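Local coordinates for glycosyl hydrolases family 2, sugar binding domain protein (Bacteroides uniformis str. 3978 T3 ii, PDB 6D1P) that probably hydrolyses O-glycosidic bonds as a gut-bacterial beta-glucuronidase of glycoside hydrolase family 2, at residues V645-C649 with P650-L654; Q436-K440 with D441-A445; I387-R391 with G392-G396. All blocks are in the same frame, centred on the assembly; numbering follows the deposited sequence.

Interaction 1: V645-C649 with P650-L654; sequences VYSNC and PEVEL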
loop_
_atom_site.group_PDB
_atom_site.type_symbol
_atom_site.label_atom_id
_atom_site.label_comp_id
_atom_site.label_asym_id
_atom_site.label_seq_id
_atom_site.Cartn_x
_atom_site.Cartn_y
_atom_site.Cartn_z
ATOM N N VAL A 645 -42.181 21.219 8.094
ATOM C CA VAL A 645 -41.623 22.143 7.121
ATOM C C VAL A 645 -40.630 23.039 7.831
ATOM O O VAL A 645 -40.899 23.526 8.936
ATOM C CB VAL A 645 -42.713 22.982 6.432
ATOM C CG1 VAL A 645 -42.070 23.972 5.499
ATOM C CG2 VAL A 645 -43.666 22.080 5.663
ATOM N N TYR A 646 -39.488 23.260 7.209
ATOM C CA TYR A 646 -38.467 24.107 7.805
ATOM C C TYR A 646 -38.368 25.361 6.947
ATOM O O TYR A 646 -37.832 25.337 5.835
ATOM C CB TYR A 646 -37.144 23.342 7.985
ATOM C CG TYR A 646 -37.299 22.394 9.159
ATOM C CD1 TYR A 646 -37.021 22.819 10.469
ATOM C CD2 TYR A 646 -37.828 21.113 8.982
ATOM C CE1 TYR A 646 -37.216 21.973 11.558
ATOM C CE2 TYR A 646 -38.033 20.267 10.062
ATOM C CZ TYR A 646 -37.732 20.713 11.351
ATOM O OH TYR A 646 -37.938 19.879 12.417
ATOM N N SER A 647 -38.923 26.452 7.470
ATOM C CA SER A 647 -38.921 27.731 6.787
ATOM C C SER A 647 -38.677 28.836 7.803
ATOM O O SER A 647 -39.056 28.715 8.970
ATOM C CB SER A 647 -40.255 27.944 6.046
ATOM O OG SER A 647 -40.409 29.295 5.641
ATOM N N ASN A 648 -38.012 29.905 7.355
ATOM C CA ASN A 648 -37.955 31.163 8.082
ATOM C C ASN A 648 -39.011 32.162 7.604
ATOM O O ASN A 648 -38.917 33.349 7.937
ATOM C CB ASN A 648 -36.564 31.791 7.960
ATOM C CG ASN A 648 -36.107 31.899 6.523
ATOM O OD1 ASN A 648 -36.819 31.486 5.593
ATOM N ND2 ASN A 648 -34.921 32.458 6.327
ATOM N N CYS A 649 -39.979 31.718 6.796
ATOM C CA CYS A 649 -41.069 32.594 6.381
ATOM C C CYS A 649 -42.083 32.723 7.518
ATOM O O CYS A 649 -42.375 31.731 8.198
ATOM C CB CYS A 649 -41.762 32.052 5.122
ATOM S SG CYS A 649 -40.844 32.269 3.550
ATOM N N PRO A 650 -42.643 33.922 7.747
ATOM C CA PRO A 650 -43.605 34.080 8.861
ATOM C C PRO A 650 -44.817 33.173 8.756
ATOM O O PRO A 650 -45.297 32.673 9.784
ATOM C CB PRO A 650 -44.002 35.560 8.780
ATOM C CG PRO A 650 -42.841 36.224 8.117
ATOM C CD PRO A 650 -42.272 35.212 7.138
ATOM N N GLU A 651 -45.315 32.927 7.543
ATOM C CA GLU A 651 -46.484 32.090 7.318
ATOM C C GLU A 651 -46.204 31.122 6.186
ATOM O O GLU A 651 -45.572 31.477 5.186
ATOM C CB GLU A 651 -47.728 32.902 6.950
ATOM C CG GLU A 651 -48.697 33.131 8.090
ATOM C CD GLU A 651 -49.965 33.843 7.621
ATOM O OE1 GLU A 651 -51.075 33.303 7.842
ATOM O OE2 GLU A 651 -49.836 34.936 7.014
ATOM N N VAL A 652 -46.711 29.911 6.341
ATOM C CA VAL A 652 -46.496 28.839 5.386
ATOM C C VAL A 652 -47.808 28.105 5.241
ATOM O O VAL A 652 -48.439 27.754 6.244
ATOM C CB VAL A 652 -45.390 27.862 5.839
ATOM C CG1 VAL A 652 -45.382 26.626 4.952
ATOM C CG2 VAL A 652 -44.043 28.562 5.835
ATOM N N GLU A 653 -48.219 27.866 4.005
ATOM C CA GLU A 653 -49.395 27.061 3.734
ATOM C C GLU A 653 -48.983 25.749 3.078
ATOM O O GLU A 653 -48.166 25.736 2.146
ATOM C CB GLU A 653 -50.393 27.817 2.856
ATOM C CG GLU A 653 -51.639 26.998 2.565
ATOM C CD GLU A 653 -52.816 27.829 2.071
ATOM O OE1 GLU A 653 -53.945 27.297 2.175
ATOM O OE2 GLU A 653 -52.607 28.984 1.600
ATOM N N LEU A 654 -49.559 24.657 3.569
ATOM C CA LEU A 654 -49.306 23.325 3.059
ATOM C C LEU A 654 -50.471 22.892 2.185
ATOM O O LEU A 654 -51.633 23.168 2.500
ATOM C CB LEU A 654 -49.121 22.331 4.208
ATOM C CG LEU A 654 -48.584 20.971 3.772
ATOM C CD1 LEU A 654 -47.121 21.100 3.368
ATOM C CD2 LEU A 654 -48.780 19.924 4.859
#

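Interaction 2: Q436-K440 with D441-A445; sequences QTFEK and DSIRA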
loop_
_atom_site.group_PDB
_atom_site.type_symbol
_atom_site.label_atom_id
_atom_site.label_comp_id
_atom_site.label_asym_id
_atom_site.label_seq_id
_atom_site.Cartn_x
_atom_site.Cartn_y
_atom_site.Cartn_z
ATOM N N GLN A 436 2.673 4.997 28.003
ATOM C CA GLN A 436 2.437 4.197 29.199
ATOM C C GLN A 436 2.057 5.050 30.407
ATOM O O GLN A 436 1.413 4.551 31.333
ATOM C CB GLN A 436 3.682 3.378 29.525
ATOM C CG GLN A 436 4.244 2.662 28.320
ATOM C CD GLN A 436 5.473 1.825 28.638
ATOM O OE1 GLN A 436 5.392 0.814 29.351
ATOM N NE2 GLN A 436 6.623 2.240 28.106
ATOM N N THR A 437 2.447 6.310 30.422
ATOM C CA THR A 437 2.106 7.233 31.489
ATOM C C THR A 437 1.033 8.204 31.025
ATOM O O THR A 437 0.828 8.429 29.832
ATOM C CB THR A 437 3.321 8.050 31.925
ATOM O OG1 THR A 437 3.579 9.049 30.923
ATOM C CG2 THR A 437 4.551 7.155 32.099
ATOM N N PHE A 438 0.376 8.803 32.002
ATOM C CA PHE A 438 -0.532 9.912 31.764
ATOM C C PHE A 438 -0.484 10.782 33.014
ATOM O O PHE A 438 -1.012 10.389 34.059
ATOM C CB PHE A 438 -1.939 9.415 31.477
ATOM C CG PHE A 438 -2.871 10.494 31.070
ATOM C CD1 PHE A 438 -2.973 10.864 29.738
ATOM C CD2 PHE A 438 -3.625 11.180 32.028
ATOM C CE1 PHE A 438 -3.845 11.883 29.353
ATOM C CE2 PHE A 438 -4.487 12.200 31.657
ATOM C CZ PHE A 438 -4.599 12.554 30.318
ATOM N N GLU A 439 0.149 11.946 32.908
ATOM C CA GLU A 439 0.468 12.793 34.053
ATOM C C GLU A 439 -0.360 14.065 33.967
ATOM O O GLU A 439 -0.027 14.987 33.213
ATOM C CB GLU A 439 1.962 13.098 34.077
ATOM C CG GLU A 439 2.811 11.853 34.326
ATOM C CD GLU A 439 4.287 12.059 34.009
ATOM O OE1 GLU A 439 4.665 13.157 33.533
ATOM O OE2 GLU A 439 5.069 11.108 34.242
ATOM N N LYS A 440 -1.441 14.121 34.745
ATOM C CA LYS A 440 -2.313 15.287 34.657
ATOM C C LYS A 440 -1.550 16.557 34.995
ATOM O O LYS A 440 -1.756 17.594 34.356
ATOM C CB LYS A 440 -3.515 15.124 35.574
ATOM C CG LYS A 440 -4.348 13.925 35.254
ATOM C CD LYS A 440 -5.575 13.870 36.140
ATOM C CE LYS A 440 -6.566 12.854 35.578
ATOM N NZ LYS A 440 -7.807 12.772 36.395
ATOM N N ASP A 441 -0.627 16.480 35.971
ATOM C CA ASP A 441 0.080 17.674 36.414
ATOM C C ASP A 441 1.058 18.162 35.358
ATOM O O ASP A 441 1.210 19.375 35.165
ATOM C CB ASP A 441 0.787 17.420 37.756
ATOM C CG ASP A 441 1.717 16.193 37.738
ATOM O OD1 ASP A 441 2.026 15.639 36.646
ATOM O OD2 ASP A 441 2.145 15.783 38.846
ATOM N N SER A 442 1.715 17.233 34.654
ATOM C CA SER A 442 2.569 17.611 33.535
ATOM C C SER A 442 1.755 18.218 32.403
ATOM O O SER A 442 2.220 19.128 31.714
ATOM C CB SER A 442 3.346 16.395 33.026
ATOM O OG SER A 442 4.016 15.757 34.085
ATOM N N ILE A 443 0.549 17.708 32.175
ATOM C CA ILE A 443 -0.304 18.271 31.136
ATOM C C ILE A 443 -0.752 19.675 31.529
ATOM O O ILE A 443 -0.666 20.617 30.729
ATOM C CB ILE A 443 -1.494 17.333 30.859
ATOM C CG1 ILE A 443 -1.002 16.040 30.216
ATOM C CG2 ILE A 443 -2.505 18.002 29.941
ATOM C CD1 ILE A 443 -2.047 14.958 30.146
ATOM N N ARG A 444 -1.213 19.840 32.775
ATOM C CA ARG A 444 -1.487 21.175 33.299
ATOM C C ARG A 444 -0.304 22.106 33.062
ATOM O O ARG A 444 -0.462 23.211 32.526
ATOM C CB ARG A 444 -1.807 21.108 34.799
ATOM C CG ARG A 444 -3.263 21.280 35.160
ATOM C CD ARG A 444 -3.449 21.484 36.664
ATOM N NE ARG A 444 -3.343 22.880 37.093
ATOM C CZ ARG A 444 -4.295 23.796 36.907
ATOM N NH1 ARG A 444 -5.420 23.477 36.273
ATOM N NH2 ARG A 444 -4.132 25.036 37.350
ATOM N N ALA A 445 0.897 21.663 33.446
ATOM C CA ALA A 445 2.069 22.523 33.357
ATOM C C ALA A 445 2.315 22.965 31.923
ATOM O O ALA A 445 2.576 24.138 31.660
ATOM C CB ALA A 445 3.294 21.795 33.914
#

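Interaction 3: I387-R391 with G392-G396; sequences IPWCR and GGLGG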
loop_
_atom_site.group_PDB
_atom_site.type_symbol
_atom_site.label_atom_id
_atom_site.label_comp_id
_atom_site.label_asym_id
_atom_site.label_seq_id
_atom_site.Cartn_x
_atom_site.Cartn_y
_atom_site.Cartn_z
ATOM N N ILE A 387 -4.301 24.522 17.714
ATOM C CA ILE A 387 -3.190 23.633 17.355
ATOM C C ILE A 387 -3.593 22.174 17.523
ATOM O O ILE A 387 -4.487 21.859 18.322
ATOM C CB ILE A 387 -1.932 23.918 18.187
ATOM C CG1 ILE A 387 -2.243 23.906 19.692
ATOM C CG2 ILE A 387 -1.265 25.190 17.715
ATOM C CD1 ILE A 387 -0.994 23.648 20.546
ATOM N N PRO A 388 -2.937 21.241 16.808
ATOM C CA PRO A 388 -3.392 19.847 16.846
ATOM C C PRO A 388 -2.859 19.054 18.035
ATOM O O PRO A 388 -2.520 17.871 17.890
ATOM C CB PRO A 388 -2.897 19.281 15.499
ATOM C CG PRO A 388 -1.804 20.165 15.065
ATOM C CD PRO A 388 -1.880 21.460 15.798
ATOM N N TRP A 389 -2.788 19.681 19.216
ATOM C CA TRP A 389 -2.596 18.928 20.459
ATOM C C TRP A 389 -3.940 18.279 20.790
ATOM O O TRP A 389 -4.763 18.797 21.550
ATOM C CB TRP A 389 -2.094 19.824 21.586
ATOM C CG TRP A 389 -1.635 19.028 22.767
ATOM C CD1 TRP A 389 -1.308 17.706 22.778
ATOM C CD2 TRP A 389 -1.469 19.491 24.113
ATOM N NE1 TRP A 389 -0.945 17.316 24.035
ATOM C CE2 TRP A 389 -1.031 18.394 24.876
ATOM C CE3 TRP A 389 -1.642 20.724 24.742
ATOM C CZ2 TRP A 389 -0.760 18.490 26.243
ATOM C CZ3 TRP A 389 -1.379 20.823 26.097
ATOM C CH2 TRP A 389 -0.941 19.708 26.837
ATOM N N CYS A 390 -4.165 17.118 20.190
ATOM C CA CYS A 390 -5.488 16.504 20.126
ATOM C C CYS A 390 -5.359 15.038 20.532
ATOM O O CYS A 390 -4.943 14.206 19.720
ATOM C CB CYS A 390 -6.066 16.667 18.722
ATOM S SG CYS A 390 -7.680 15.948 18.431
ATOM N N ARG A 391 -5.709 14.747 21.793
ATOM C CA ARG A 391 -5.740 13.411 22.391
ATOM C C ARG A 391 -4.351 12.822 22.640
ATOM O O ARG A 391 -3.348 13.305 22.098
ATOM C CB ARG A 391 -6.552 12.429 21.542
ATOM C CG ARG A 391 -8.053 12.746 21.473
ATOM C CD ARG A 391 -8.837 11.709 20.671
ATOM N NE ARG A 391 -10.256 12.051 20.701
ATOM C CZ ARG A 391 -11.223 11.354 20.108
ATOM N NH1 ARG A 391 -10.933 10.252 19.408
ATOM N NH2 ARG A 391 -12.491 11.764 20.219
ATOM N N GLY A 392 -4.297 11.827 23.537
ATOM C CA GLY A 392 -3.192 10.897 23.647
ATOM C C GLY A 392 -2.304 11.078 24.860
ATOM O O GLY A 392 -1.585 10.136 25.222
ATOM N N GLY A 393 -2.324 12.250 25.490
ATOM C CA GLY A 393 -1.447 12.524 26.605
ATOM C C GLY A 393 -0.450 13.612 26.272
ATOM O O GLY A 393 -0.829 14.700 25.836
ATOM N N LEU A 394 0.835 13.318 26.440
ATOM C CA LEU A 394 1.865 14.335 26.275
ATOM C C LEU A 394 3.198 13.632 26.077
ATOM O O LEU A 394 3.535 12.716 26.836
ATOM C CB LEU A 394 1.911 15.268 27.491
ATOM C CG LEU A 394 3.049 16.293 27.583
ATOM C CD1 LEU A 394 2.903 17.397 26.539
ATOM C CD2 LEU A 394 3.113 16.876 28.972
ATOM N N GLY A 395 3.945 14.051 25.054
ATOM C CA GLY A 395 5.186 13.406 24.687
ATOM C C GLY A 395 6.408 14.139 25.212
ATOM O O GLY A 395 6.330 15.005 26.085
ATOM N N GLY A 396 7.562 13.784 24.632
ATOM C CA GLY A 396 8.853 14.306 25.037
ATOM C C GLY A 396 9.118 15.707 24.526
ATOM O O GLY A 396 8.199 16.471 24.212
#

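Interaction 1: V645-C649 with P650-L654
The puckered pyrrolidine of Pro650 is the only ring that touches across the two segments, and it meets Cys649 through its CD atom, 3.8 Å from Cys649 CB; no aromatic face or edge joins them. The Asn648 amide is the flat group here. Asn648 directs its CB away from 650-654, and its amide is held at both ends: OD1 accepts from Met622 N, while ND2 donates to the carbonyls of Lys620 and Ser618. The packing itself is aliphatic. Val652 sends CG2 across the bend to Ser647, 3.7 Å from Ser647 OG, and that methyl also approaches Cys649 CB at 4.2 Å. Its other branch, CG1, comes 4.3 Å from Val645 CG1. Further from the bend, Val645 CG2 and Leu654 CD1 close the same interior at 4.3 Å. Ser647 OG, anti to its own nitrogen (chi1 166°), accepts from Cys649 N at 2.7 Å with an N-H...O angle of 161°, which makes an ST turn at the bend. The two strands run at 151°, with short axes 9.1 Å apart and no backbone bond between the segments. They belong to different sheets, so strands 641-647 and 651-656 with the turn between them form a beta-arch, not a hairpin, consistent with an E-set sandwich domain. Leu623 and Trp678 contribute to the same interior. The chemistry implies a division of labour: methyl groups pack the two sheets together, while the buried Ser647 hydroxyl, which is also bonded to Met622 O, spends its polarity on backbone groups and leaves its flank to Val652.

Interaction 2: Q436-K440 with D441-A445
Asp441 leans back on Glu439, with OD1 3.6 Å from Glu439 CB. Its CG sits between the backbone nitrogen and the carbonyl carbon (chi1 54°), which brings OD1 round to Ser442 N for a weak bond. Ser442 donates OG to Glu439 OE1 at 2.7 Å; the carboxylate is met on its anti side, with the hydroxyl 29° out of its plane. An alanine here lacks the hydroxyl, and the Glu439 carboxylate, left without that mate, is likely to turn more freely. Ile443 makes two links: its N reaches Glu439 O at 3.0 Å, and its CD1 lies over one face of Phe438, 3.9 Å from the ring centroid and offset toward the rim, a CH-pi contact. Arg444 N binds Lys440 O at 2.8 Å in a nearly straight bond (177°), while its guanidinium leads away to Asp473 and the carbonyl of Phe470. Ala445 N continues the helical pattern by bonding to Asp441 O. Glu439 is the N-cap of helix 440-457 in the TIM-barrel domain. Phe438, just before the cap, and Ile443, the fourth residue after it, therefore occupy the N' and N4 positions of a hydrophobic staple.

Interaction 3: I387-R391 with G392-G396
Trp389 and Leu394 cross obliquely, with the benzene part of the indole meeting one methyl: Trp389 CZ2 lies 3.8 Å from Leu394 CD1. The indole holds its side of the turn by a polar link too. Trp389 NE1 donates to Gly393 O at 3.2 Å, with a moderately bent N-H...O angle of 147°; the donor lies in the carbonyl plane, while the oxygen stands 16° out of the ring plane. Carrying CG anti to the backbone N (chi1 -168°), Trp389 swings its ring over toward the far limb of the loop. Arg391 points the other way, extended from CG to NE, and its guanidinium forms a salt bridge with Glu428 and a cation-pi contact with Trp431. Beyond Arg391 the chain bends through Gly392 and Gly393 before reaching Leu394; both have positive phi, and any CB there would be jammed against the preceding carbonyl oxygen, which calls for glycine at each. This is a beta-alpha loop of the TIM barrel, leading from strand 382-386, beside 420-432 in the parallel barrel sheet, to helix 397-414, whose N-cap is Gly396. Leu394 rests on Tyr399 and Lys400 of that helix, while helix 440-457 packs on the indole through Met447 and Leu450 and sets Phe446 edge-to-face against it.

Interactions 2 and 3 are neighbours, their centres about 11 Å apart, and they share one hydrophobic patch in the TIM-barrel domain. Phe438 CE1 packs on Gly393 CA at 3.7 Å, and Ile443 CG2 meets Trp389 CH2 at 3.9 Å, which joins the start of helix 440-457 to the loop at 387-396. Interaction 1 is remote: its centre lies about 53 Å from that of interaction 2 and 47 Å from that of interaction 3, in another domain. Of the three, interaction 3 comes near a bound glycerol, probably from crystallisation, about 3 Å from the Arg391 side chain; a sodium ion lies about 11 Å from the Phe438 side chain.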